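Local coordinates for protein Dok-7 (Mus musculus, PDB 3ML4) that acts inside muscle cells as a dimeric adaptor that activates the receptor tyrosine kinase MuSK and binds phosphoinositide lipids through its PH domain, at residues Asp65-Glu70 with Leu82-Ser88. Residues are numbered along the deposited sequence; the frame is centred on the assembly and turned at random.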
ATOM      1  N   ASP B  65      -4.629   2.537  10.655  1.00 33.37           N
ATOM      2  CA  ASP B  65      -6.031   2.723  10.294  1.00 32.73           C
ATOM      3  C   ASP B  65      -6.357   4.188   9.995  1.00 32.12           C
ATOM      4  O   ASP B  65      -7.414   4.690  10.378  1.00 32.42           O
ATOM      5  CB  ASP B  65      -6.944   2.170  11.398  1.00 32.98           C
ATOM      6  CG  ASP B  65      -6.605   2.716  12.788  1.00 33.86           C
ATOM      7  OD1 ASP B  65      -5.427   3.073  13.042  1.00 34.12           O
ATOM      8  OD2 ASP B  65      -7.526   2.779  13.636  1.00 34.52           O
ATOM      9  N   ILE B  66      -5.442   4.854   9.297  1.00 31.24           N
ATOM     10  CA  ILE B  66      -5.575   6.261   8.925  1.00 30.19           C
ATOM     11  C   ILE B  66      -6.719   6.489   7.929  1.00 30.33           C
ATOM     12  O   ILE B  66      -6.807   5.798   6.909  1.00 30.45           O
ATOM     13  CB  ILE B  66      -4.244   6.805   8.344  1.00 30.11           C
ATOM     14  CG1 ILE B  66      -3.101   6.606   9.354  1.00 29.62           C
ATOM     15  CG2 ILE B  66      -4.381   8.274   7.941  1.00 29.55           C
ATOM     16  CD1 ILE B  66      -1.717   6.909   8.818  1.00 29.35           C
ATOM     17  N   CYS B  67      -7.577   7.467   8.243  1.00 30.02           N
ATOM     18  CA  CYS B  67      -8.753   7.839   7.441  1.00 29.82           C
ATOM     19  C   CYS B  67      -8.608   9.165   6.698  1.00 29.22           C
ATOM     20  O   CYS B  67      -9.349   9.428   5.745  1.00 28.97           O
ATOM     21  CB  CYS B  67      -9.973   7.985   8.338  1.00 29.71           C
ATOM     22  SG  CYS B  67     -10.381   6.543   9.252  1.00 32.24           S
ATOM     23  N   GLY B  68      -7.693  10.011   7.167  1.00 28.63           N
ATOM     24  CA  GLY B  68      -7.505  11.325   6.578  1.00 27.98           C
ATOM     25  C   GLY B  68      -6.670  12.271   7.408  1.00 27.70           C
ATOM     26  O   GLY B  68      -6.335  11.985   8.557  1.00 27.37           O
ATOM     27  N   LEU B  69      -6.328  13.402   6.798  1.00 27.67           N
ATOM     28  CA  LEU B  69      -5.602  14.472   7.463  1.00 27.37           C
ATOM     29  C   LEU B  69      -6.390  15.769   7.433  1.00 27.17           C
ATOM     30  O   LEU B  69      -7.141  16.027   6.495  1.00 27.04           O
ATOM     31  CB  LEU B  69      -4.241  14.675   6.808  1.00 27.36           C
ATOM     32  CG  LEU B  69      -3.115  13.820   7.385  1.00 28.07           C
ATOM     33  CD1 LEU B  69      -3.010  12.489   6.660  1.00 29.10           C
ATOM     34  CD2 LEU B  69      -1.815  14.576   7.278  1.00 29.16           C
ATOM     35  N   GLU B  70      -6.197  16.589   8.459  1.00 27.22           N
ATOM     36  CA  GLU B  70      -6.924  17.848   8.612  1.00 27.37           C
ATOM     37  C   GLU B  70      -6.098  18.788   9.503  1.00 27.16           C
ATOM     38  O   GLU B  70      -5.945  18.525  10.697  1.00 27.25           O
ATOM     39  CB  GLU B  70      -8.323  17.563   9.191  1.00 27.48           C
ATOM     40  CG  GLU B  70      -9.038  18.720   9.869  1.00 28.41           C
ATOM     41  CD  GLU B  70      -9.971  19.475   8.962  1.00 29.21           C
ATOM     42  OE1 GLU B  70     -10.993  18.897   8.549  1.00 29.79           O
ATOM     43  OE2 GLU B  70      -9.696  20.659   8.680  1.00 30.68           O
ATOM     44  N   LEU B  82      -2.030  19.557  13.496  1.00 29.29           N
ATOM     45  CA  LEU B  82      -2.448  18.639  12.445  1.00 29.12           C
ATOM     46  C   LEU B  82      -3.080  17.410  13.070  1.00 28.76           C
ATOM     47  O   LEU B  82      -2.589  16.878  14.062  1.00 28.70           O
ATOM     48  CB  LEU B  82      -1.267  18.245  11.554  1.00 29.18           C
ATOM     49  CG  LEU B  82      -1.521  17.269  10.397  1.00 29.72           C
ATOM     50  CD1 LEU B  82      -2.469  17.861   9.348  1.00 28.72           C
ATOM     51  CD2 LEU B  82      -0.199  16.839   9.760  1.00 29.19           C
ATOM     52  N   ALA B  83      -4.192  16.982  12.493  1.00 28.56           N
ATOM     53  CA  ALA B  83      -4.861  15.784  12.945  1.00 28.41           C
ATOM     54  C   ALA B  83      -4.588  14.656  11.966  1.00 28.54           C
ATOM     55  O   ALA B  83      -4.829  14.796  10.763  1.00 28.40           O
ATOM     56  CB  ALA B  83      -6.350  16.034  13.072  1.00 28.35           C
ATOM     57  N   ILE B  84      -4.047  13.559  12.485  1.00 28.78           N
ATOM     58  CA  ILE B  84      -4.033  12.287  11.775  1.00 29.09           C
ATOM     59  C   ILE B  84      -5.253  11.532  12.272  1.00 29.42           C
ATOM     60  O   ILE B  84      -5.298  11.074  13.416  1.00 29.37           O
ATOM     61  CB  ILE B  84      -2.717  11.495  12.009  1.00 29.11           C
ATOM     62  CG1 ILE B  84      -1.566  12.173  11.265  1.00 29.27           C
ATOM     63  CG2 ILE B  84      -2.844  10.047  11.530  1.00 28.61           C
ATOM     64  CD1 ILE B  84      -0.196  11.876  11.836  1.00 31.16           C
ATOM     65  N   ILE B  85      -6.258  11.447  11.409  1.00 30.18           N
ATOM     66  CA  ILE B  85      -7.529  10.821  11.752  1.00 31.04           C
ATOM     67  C   ILE B  85      -7.476   9.327  11.466  1.00 31.88           C
ATOM     68  O   ILE B  85      -7.104   8.907  10.370  1.00 31.80           O
ATOM     69  CB  ILE B  85      -8.706  11.463  10.989  1.00 30.97           C
ATOM     70  CG1 ILE B  85      -8.698  12.981  11.182  1.00 30.33           C
ATOM     71  CG2 ILE B  85     -10.046  10.859  11.454  1.00 31.24           C
ATOM     72  CD1 ILE B  85      -9.382  13.741  10.085  1.00 29.59           C
ATOM     73  N   CYS B  86      -7.839   8.536  12.468  1.00 32.87           N
ATOM     74  CA  CYS B  86      -7.841   7.092  12.348  1.00 34.05           C
ATOM     75  C   CYS B  86      -9.202   6.542  12.741  1.00 34.68           C
ATOM     76  O   CYS B  86      -9.973   7.215  13.431  1.00 34.58           O
ATOM     77  CB  CYS B  86      -6.755   6.490  13.236  1.00 33.92           C
ATOM     78  SG  CYS B  86      -5.110   7.152  12.916  1.00 35.47           S
ATOM     79  N   LEU B  87      -9.496   5.318  12.303  1.00 35.46           N
ATOM     80  CA  LEU B  87     -10.743   4.653  12.687  1.00 36.26           C
ATOM     81  C   LEU B  87     -10.891   4.588  14.204  1.00 36.53           C
ATOM     82  O   LEU B  87     -11.976   4.836  14.735  1.00 36.58           O
ATOM     83  CB  LEU B  87     -10.849   3.259  12.062  1.00 36.37           C
ATOM     84  CG  LEU B  87     -11.001   3.235  10.537  1.00 36.98           C
ATOM     85  CD1 LEU B  87     -10.752   1.835   9.980  1.00 37.41           C
ATOM     86  CD2 LEU B  87     -12.370   3.770  10.109  1.00 37.27           C
ATOM     87  N   SER B  88      -9.789   4.286  14.890  1.00 37.01           N
ATOM     88  CA  SER B  88      -9.762   4.222  16.352  1.00 37.47           C
ATOM     89  C   SER B  88      -9.664   5.601  16.995  1.00 37.76           C
ATOM     90  O   SER B  88     -10.593   6.042  17.675  1.00 37.84           O
ATOM     91  CB  SER B  88      -8.617   3.322  16.837  1.00 37.49           C
ATOM     92  OG  SER B  88      -7.399   3.608  16.164  1.00 37.56           O
TER
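This is an antiparallel strand pairing carrying a classic beta bulge, in the hairpin formed by strands 59-71 and 81-86 of the PH domain. Glu70 and Ala83 form a hydrogen-bonded pair (Glu70 N to Ala83 O 3.2 Å, Ala83 N to Glu70 O 2.9 Å), and Ile85 N donates to Gly68 O at 2.9 Å. At the bulge, Cys67 and Gly68 both face Ile85: Ile85 O takes a strong bond from Cys67 N (2.6 Å) and a weak one from Gly68 N (3.4 Å). The extra residue shifts the register by one, yet Ile66 and Leu69 still share a sheet face with Ile84 and Cys86. Beyond the bulge, Leu87 N reaches Asp65 O at 2.9 Å, while Asp65 OD2 accepts from both Ser88 N (3.0 Å) and Ser88 OG (2.7 Å), tying the turn after strand 81-86 to its partner. Cys67 SG packs on Leu87 CD2 at 3.5 Å, and the methyls Leu69 CD2 and Leu82 CD2 meet at 3.7 Å. Leu69 also touches Ile108 and Leu112 of helix 98-112, whereas Cys67 and Ile85 meet Val152 of strand 151-157, so the hairpin packs between the PH domain's C-terminal helix and the PTB domain.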